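Local coordinates for amorpha-4,11-diene synthase (Artemisia annua, PDB 4GAX), which probably cyclises farnesyl diphosphate to sesquiterpenes, the crystallised form being an engineered alpha-bisabolol synthase mutant, at residues S35-Q40 against E548-V553; E284-A289 against S555-P560. One frame throughout, in Å; residues are numbered along the deposited sequence.

Both contacts press against helix 547-557, the last helix of this all-helical terpene synthase, and their centres lie about 8 Å apart. Contact 1 lays an N-terminal loop on the helix and is only partly buried, with Ile36 exposed and Lys550 partly so. Contact 2 is core: the end of the same helix meets helix 282-292, and all four touching residues are buried. The chemistry follows the place. In contact 1 an indole meets a valine, a lysine chain and a backbone carbonyl; contact 2 is aromatic against leucine. Trp37 NE1 probably donates a hydrogen bond to Glu284 OE2 (3.1 Å), joining the two.

Contact 1: residues S35-Q40 against E548-V553; sequences SIWGDQ and EYKNLV
Trp37 spans the gap from loop 35-40 to helix 547-557, where its six-membered ring meets Lys550 and Val553. Its CB stays well short of the helix; with CG anti to the carbonyl carbon (chi1 -54°), the indole extends towards it. NE1, on the five-membered ring, donates to Glu284 of helix 282-292, giving the buried N-H an acidic partner. CZ2 of Trp37 lies 3.7 Å from CG1 of Val553, and CH2 touches the same methyl at 3.6 Å. CH2 of Trp37 points its edge at the backbone O of Lys550, 3.9 Å away in the ring plane. Ile36 folds its CD1 over one face of the indole, 3.5 Å above the plane, and that methyl is 4.0 Å from CG of Lys550. Lysine suits this border: its aliphatic stem packs while its amine extends towards a long, weak ion pair with Glu547. Two turns shape the loop: Trp37 N donates to Ser35 OG in an ST turn, and Gly38 fits the positive phi of a type II' turn. The N-terminal strip thus lies back against the C-terminal catalytic domain, as in other plant terpene synthases, with Trp37 also touching Val283 and Met545 in the loop before helix 547-557.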
loop_
_atom_site.group_PDB
_atom_site.type_symbol
_atom_site.label_atom_id
_atom_site.label_comp_id
_atom_site.label_asym_id
_atom_site.label_seq_id
_atom_site.Cartn_x
_atom_site.Cartn_y
_atom_site.Cartn_z
ATOM N N SER A 35 -17.850 -15.231 5.741
ATOM C CA SER A 35 -17.312 -14.431 4.635
ATOM C C SER A 35 -18.494 -13.977 3.781
ATOM O O SER A 35 -19.449 -14.745 3.572
ATOM C CB SER A 35 -16.345 -15.243 3.778
ATOM O OG SER A 35 -15.947 -14.517 2.622
ATOM N N ILE A 36 -18.456 -12.733 3.311
ATOM C CA ILE A 36 -19.581 -12.215 2.535
ATOM C C ILE A 36 -19.476 -12.662 1.078
ATOM O O ILE A 36 -20.412 -12.498 0.292
ATOM C CB ILE A 36 -19.684 -10.683 2.629
ATOM C CG1 ILE A 36 -18.516 -10.008 1.906
ATOM C CG2 ILE A 36 -19.746 -10.244 4.087
ATOM C CD1 ILE A 36 -18.955 -9.137 0.731
ATOM N N TRP A 37 -18.338 -13.257 0.735
ATOM C CA TRP A 37 -18.021 -13.566 -0.652
ATOM C C TRP A 37 -18.485 -14.950 -1.106
ATOM O O TRP A 37 -18.586 -15.213 -2.306
ATOM C CB TRP A 37 -16.519 -13.407 -0.865
ATOM C CG TRP A 37 -16.056 -12.053 -0.442
ATOM C CD1 TRP A 37 -15.428 -11.721 0.730
ATOM C CD2 TRP A 37 -16.214 -10.830 -1.174
ATOM N NE1 TRP A 37 -15.179 -10.367 0.763
ATOM C CE2 TRP A 37 -15.647 -9.799 -0.395
ATOM C CE3 TRP A 37 -16.772 -10.509 -2.416
ATOM C CZ2 TRP A 37 -15.629 -8.469 -0.818
ATOM C CZ3 TRP A 37 -16.752 -9.190 -2.832
ATOM C CH2 TRP A 37 -16.185 -8.187 -2.037
ATOM N N GLY A 38 -18.771 -15.837 -0.159
ATOM C CA GLY A 38 -19.206 -17.181 -0.511
ATOM C C GLY A 38 -18.150 -17.956 -1.285
ATOM O O GLY A 38 -16.966 -17.898 -0.949
ATOM N N ASP A 39 -18.571 -18.668 -2.329
ATOM C CA ASP A 39 -17.663 -19.520 -3.101
ATOM C C ASP A 39 -17.295 -18.954 -4.483
ATOM O O ASP A 39 -16.750 -19.678 -5.332
ATOM C CB ASP A 39 -18.263 -20.925 -3.260
ATOM C CG ASP A 39 -18.360 -21.677 -1.939
ATOM O OD1 ASP A 39 -19.349 -22.422 -1.749
ATOM O OD2 ASP A 39 -17.444 -21.532 -1.095
ATOM N N GLN A 40 -17.576 -17.670 -4.704
ATOM C CA GLN A 40 -17.425 -17.072 -6.035
ATOM C C GLN A 40 -15.976 -17.009 -6.538
ATOM O O GLN A 40 -15.729 -16.924 -7.750
ATOM C CB GLN A 40 -18.054 -15.672 -6.077
ATOM C CG GLN A 40 -17.217 -14.576 -5.423
ATOM C CD GLN A 40 -17.926 -13.224 -5.415
ATOM O OE1 GLN A 40 -18.652 -12.892 -4.472
ATOM N NE2 GLN A 40 -17.716 -12.441 -6.465
ATOM N N GLU A 548 -17.225 1.074 1.473
ATOM C CA GLU A 548 -16.080 1.650 0.791
ATOM C C GLU A 548 -15.077 0.536 0.483
ATOM O O GLU A 548 -14.688 0.340 -0.670
ATOM C CB GLU A 548 -15.448 2.747 1.656
ATOM C CG GLU A 548 -14.784 3.872 0.880
ATOM C CD GLU A 548 -14.546 5.123 1.729
ATOM O OE1 GLU A 548 -13.774 5.050 2.711
ATOM O OE2 GLU A 548 -15.135 6.182 1.411
ATOM N N TYR A 549 -14.694 -0.211 1.513
ATOM C CA TYR A 549 -13.753 -1.315 1.360
ATOM C C TYR A 549 -14.320 -2.404 0.446
ATOM O O TYR A 549 -13.595 -2.975 -0.375
ATOM C CB TYR A 549 -13.407 -1.896 2.737
ATOM C CG TYR A 549 -12.340 -2.973 2.734
ATOM C CD1 TYR A 549 -11.025 -2.678 3.088
ATOM C CD2 TYR A 549 -12.650 -4.288 2.396
ATOM C CE1 TYR A 549 -10.041 -3.665 3.088
ATOM C CE2 TYR A 549 -11.683 -5.277 2.394
ATOM C CZ TYR A 549 -10.385 -4.966 2.744
ATOM O OH TYR A 549 -9.435 -5.963 2.740
ATOM N N LYS A 550 -15.611 -2.695 0.591
ATOM C CA LYS A 550 -16.223 -3.765 -0.192
ATOM C C LYS A 550 -16.158 -3.466 -1.686
ATOM O O LYS A 550 -15.854 -4.346 -2.495
ATOM C CB LYS A 550 -17.675 -4.002 0.213
ATOM C CG LYS A 550 -18.229 -5.326 -0.312
ATOM C CD LYS A 550 -19.693 -5.224 -0.701
ATOM C CE LYS A 550 -20.571 -4.860 0.483
ATOM N NZ LYS A 550 -22.011 -4.776 0.085
ATOM N N ASN A 551 -16.446 -2.227 -2.062
ATOM C CA ASN A 551 -16.464 -1.903 -3.481
ATOM C C ASN A 551 -15.088 -1.784 -4.111
ATOM O O ASN A 551 -14.944 -1.992 -5.315
ATOM C CB ASN A 551 -17.336 -0.684 -3.772
ATOM C CG ASN A 551 -18.811 -1.036 -3.814
ATOM O OD1 ASN A 551 -19.363 -1.348 -4.876
ATOM N ND2 ASN A 551 -19.452 -1.011 -2.652
ATOM N N LEU A 552 -14.083 -1.455 -3.301
ATOM C CA LEU A 552 -12.707 -1.472 -3.769
ATOM C C LEU A 552 -12.348 -2.891 -4.186
ATOM O O LEU A 552 -11.742 -3.099 -5.245
ATOM C CB LEU A 552 -11.734 -0.990 -2.680
ATOM C CG LEU A 552 -11.806 0.485 -2.266
ATOM C CD1 LEU A 552 -10.803 0.764 -1.164
ATOM C CD2 LEU A 552 -11.571 1.427 -3.446
ATOM N N VAL A 553 -12.725 -3.865 -3.356
ATOM C CA VAL A 553 -12.459 -5.272 -3.653
ATOM C C VAL A 553 -13.141 -5.671 -4.961
ATOM O O VAL A 553 -12.528 -6.289 -5.830
ATOM C CB VAL A 553 -12.933 -6.187 -2.503
ATOM C CG1 VAL A 553 -12.709 -7.655 -2.860
ATOM C CG2 VAL A 553 -12.208 -5.827 -1.217
#

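Contact 2: residues E284-A289 against S555-P560; sequences ECYFWA and SLLVYP
Phe287 and Leu556 make the tighter of two aromatic-leucine pairs joining helix 282-292 to the end of helix 547-557. CE1 of the Phe287 ring lies 3.6 Å from CD2 of Leu556, and the two side chains cross at about a right angle. CG of Phe287 stands anti to its backbone N (chi1 -167°), an arrangement that carries the ring's far end to the leucine although its CB does not aim there. Leucine suits the spot because its branched end can serve two partners: Leu556 also packs on Ile221 and Val224 of helix 219-232. Alongside, Tyr286 and Leu557 meet more loosely. The fork of Leu557 sets both methyls at the CD1-CE1 edge of the tyrosine ring, near its plane, CD1 at 4.1 Å from CD1 of Tyr286 and CD2 at 4.1 Å from CE1. Farther on the chain is loop, and Tyr559 and Pro560 lie exposed, well away from helix 282-292. Across the interface, then, the grip is apolar burial and shape, without directional bonds. Several polar groups find partners on helix 238-269: Glu258 takes the hydroxyl of Tyr286, Gln252 binds the carbonyls of Leu556 and Tyr559, and Arg256 that of Leu557. This implies a division of labour: apolar side chains hold the two helices together, while that third helix binds carbonyls at the C-terminal end of helix 547-557 and the Tyr286 hydroxyl.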
loop_
_atom_site.group_PDB
_atom_site.type_symbol
_atom_site.label_atom_id
_atom_site.label_comp_id
_atom_site.label_asym_id
_atom_site.label_seq_id
_atom_site.Cartn_x
_atom_site.Cartn_y
_atom_site.Cartn_z
ATOM N N GLU A 284 -9.995 -10.935 2.319
ATOM C CA GLU A 284 -9.411 -9.790 3.005
ATOM C C GLU A 284 -7.886 -9.873 3.144
ATOM O O GLU A 284 -7.183 -8.872 2.987
ATOM C CB GLU A 284 -10.088 -9.613 4.369
ATOM C CG GLU A 284 -11.556 -9.136 4.273
ATOM C CD GLU A 284 -12.554 -10.207 3.783
ATOM O OE1 GLU A 284 -12.230 -11.420 3.790
ATOM O OE2 GLU A 284 -13.680 -9.829 3.383
ATOM N N CYS A 285 -7.359 -11.058 3.424
ATOM C CA CYS A 285 -5.902 -11.199 3.541
ATOM C C CYS A 285 -5.267 -11.002 2.171
ATOM O O CYS A 285 -4.222 -10.363 2.041
ATOM C CB CYS A 285 -5.527 -12.572 4.094
ATOM S SG CYS A 285 -6.137 -12.876 5.784
ATOM N N TYR A 286 -5.900 -11.557 1.147
ATOM C CA TYR A 286 -5.392 -11.396 -0.217
ATOM C C TYR A 286 -5.390 -9.924 -0.665
ATOM O O TYR A 286 -4.432 -9.462 -1.282
ATOM C CB TYR A 286 -6.207 -12.243 -1.210
ATOM C CG TYR A 286 -5.719 -12.028 -2.616
ATOM C CD1 TYR A 286 -6.515 -11.416 -3.575
ATOM C CD2 TYR A 286 -4.437 -12.401 -2.972
ATOM C CE1 TYR A 286 -6.028 -11.190 -4.880
ATOM C CE2 TYR A 286 -3.942 -12.183 -4.254
ATOM C CZ TYR A 286 -4.746 -11.576 -5.204
ATOM O OH TYR A 286 -4.242 -11.356 -6.473
ATOM N N PHE A 287 -6.457 -9.191 -0.338
ATOM C CA PHE A 287 -6.581 -7.795 -0.762
ATOM C C PHE A 287 -5.457 -6.973 -0.158
ATOM O O PHE A 287 -4.876 -6.109 -0.809
ATOM C CB PHE A 287 -7.957 -7.215 -0.374
ATOM C CG PHE A 287 -8.275 -5.905 -1.052
ATOM C CD1 PHE A 287 -8.539 -5.862 -2.417
ATOM C CD2 PHE A 287 -8.309 -4.720 -0.327
ATOM C CE1 PHE A 287 -8.820 -4.648 -3.056
ATOM C CE2 PHE A 287 -8.599 -3.505 -0.957
ATOM C CZ PHE A 287 -8.849 -3.469 -2.321
ATOM N N TRP A 288 -5.132 -7.270 1.090
ATOM C CA TRP A 288 -4.007 -6.629 1.754
ATOM C C TRP A 288 -2.685 -6.993 1.058
ATOM O O TRP A 288 -1.839 -6.113 0.786
ATOM C CB TRP A 288 -4.022 -7.074 3.213
ATOM C CG TRP A 288 -3.168 -6.323 4.157
ATOM C CD1 TRP A 288 -2.082 -5.550 3.867
ATOM C CD2 TRP A 288 -3.325 -6.284 5.578
ATOM N NE1 TRP A 288 -1.552 -5.033 5.029
ATOM C CE2 TRP A 288 -2.300 -5.470 6.092
ATOM C CE3 TRP A 288 -4.232 -6.865 6.467
ATOM C CZ2 TRP A 288 -2.163 -5.207 7.460
ATOM C CZ3 TRP A 288 -4.096 -6.600 7.837
ATOM C CH2 TRP A 288 -3.063 -5.785 8.313
ATOM N N ALA A 289 -2.500 -8.279 0.752
ATOM C CA ALA A 289 -1.282 -8.701 0.050
ATOM C C ALA A 289 -1.220 -8.030 -1.325
ATOM O O ALA A 289 -0.140 -7.623 -1.803
ATOM C CB ALA A 289 -1.243 -10.214 -0.102
ATOM N N SER A 555 -14.085 -3.717 -7.406
ATOM C CA SER A 555 -13.531 -2.973 -8.529
ATOM C C SER A 555 -12.221 -3.601 -8.994
ATOM O O SER A 555 -11.878 -3.554 -10.177
ATOM C CB SER A 555 -13.338 -1.495 -8.168
ATOM O OG SER A 555 -12.178 -1.307 -7.376
ATOM N N LEU A 556 -11.494 -4.210 -8.066
ATOM C CA LEU A 556 -10.234 -4.876 -8.409
ATOM C C LEU A 556 -10.396 -6.330 -8.884
ATOM O O LEU A 556 -9.706 -6.776 -9.816
ATOM C CB LEU A 556 -9.253 -4.800 -7.221
ATOM C CG LEU A 556 -8.251 -3.649 -7.285
ATOM C CD1 LEU A 556 -8.965 -2.328 -7.321
ATOM C CD2 LEU A 556 -7.204 -3.687 -6.136
ATOM N N LEU A 557 -11.305 -7.074 -8.265
ATOM C CA LEU A 557 -11.358 -8.513 -8.520
ATOM C C LEU A 557 -12.577 -9.014 -9.296
ATOM O O LEU A 557 -12.547 -10.107 -9.866
ATOM C CB LEU A 557 -11.254 -9.273 -7.188
ATOM C CG LEU A 557 -9.964 -8.996 -6.415
ATOM C CD1 LEU A 557 -9.943 -9.812 -5.137
ATOM C CD2 LEU A 557 -8.744 -9.302 -7.265
ATOM N N VAL A 558 -13.653 -8.239 -9.318
ATOM C CA VAL A 558 -14.899 -8.760 -9.881
ATOM C C VAL A 558 -15.274 -8.174 -11.252
ATOM O O VAL A 558 -15.515 -8.916 -12.209
ATOM C CB VAL A 558 -16.052 -8.612 -8.871
ATOM C CG1 VAL A 558 -17.376 -9.056 -9.482
ATOM C CG2 VAL A 558 -15.737 -9.416 -7.611
ATOM N N TYR A 559 -15.293 -6.849 -11.364
ATOM C CA TYR A 559 -15.701 -6.229 -12.625
ATOM C C TYR A 559 -14.503 -6.062 -13.553
ATOM O O TYR A 559 -13.520 -5.396 -13.194
ATOM C CB TYR A 559 -16.327 -4.853 -12.390
ATOM C CG TYR A 559 -17.518 -4.832 -11.466
ATOM C CD1 TYR A 559 -17.502 -4.072 -10.303
ATOM C CD2 TYR A 559 -18.672 -5.545 -11.770
ATOM C CE1 TYR A 559 -18.599 -4.038 -9.457
ATOM C CE2 TYR A 559 -19.775 -5.519 -10.929
ATOM C CZ TYR A 559 -19.727 -4.762 -9.773
ATOM O OH TYR A 559 -20.814 -4.727 -8.932
ATOM N N PRO A 560 -14.577 -6.668 -14.751
ATOM C CA PRO A 560 -13.569 -6.468 -15.799
ATOM C C PRO A 560 -13.812 -5.134 -16.516
ATOM O O PRO A 560 -14.913 -4.587 -16.397
ATOM C CB PRO A 560 -13.845 -7.625 -16.761
ATOM C CG PRO A 560 -15.310 -7.881 -16.613
ATOM C CD PRO A 560 -15.633 -7.611 -15.167
#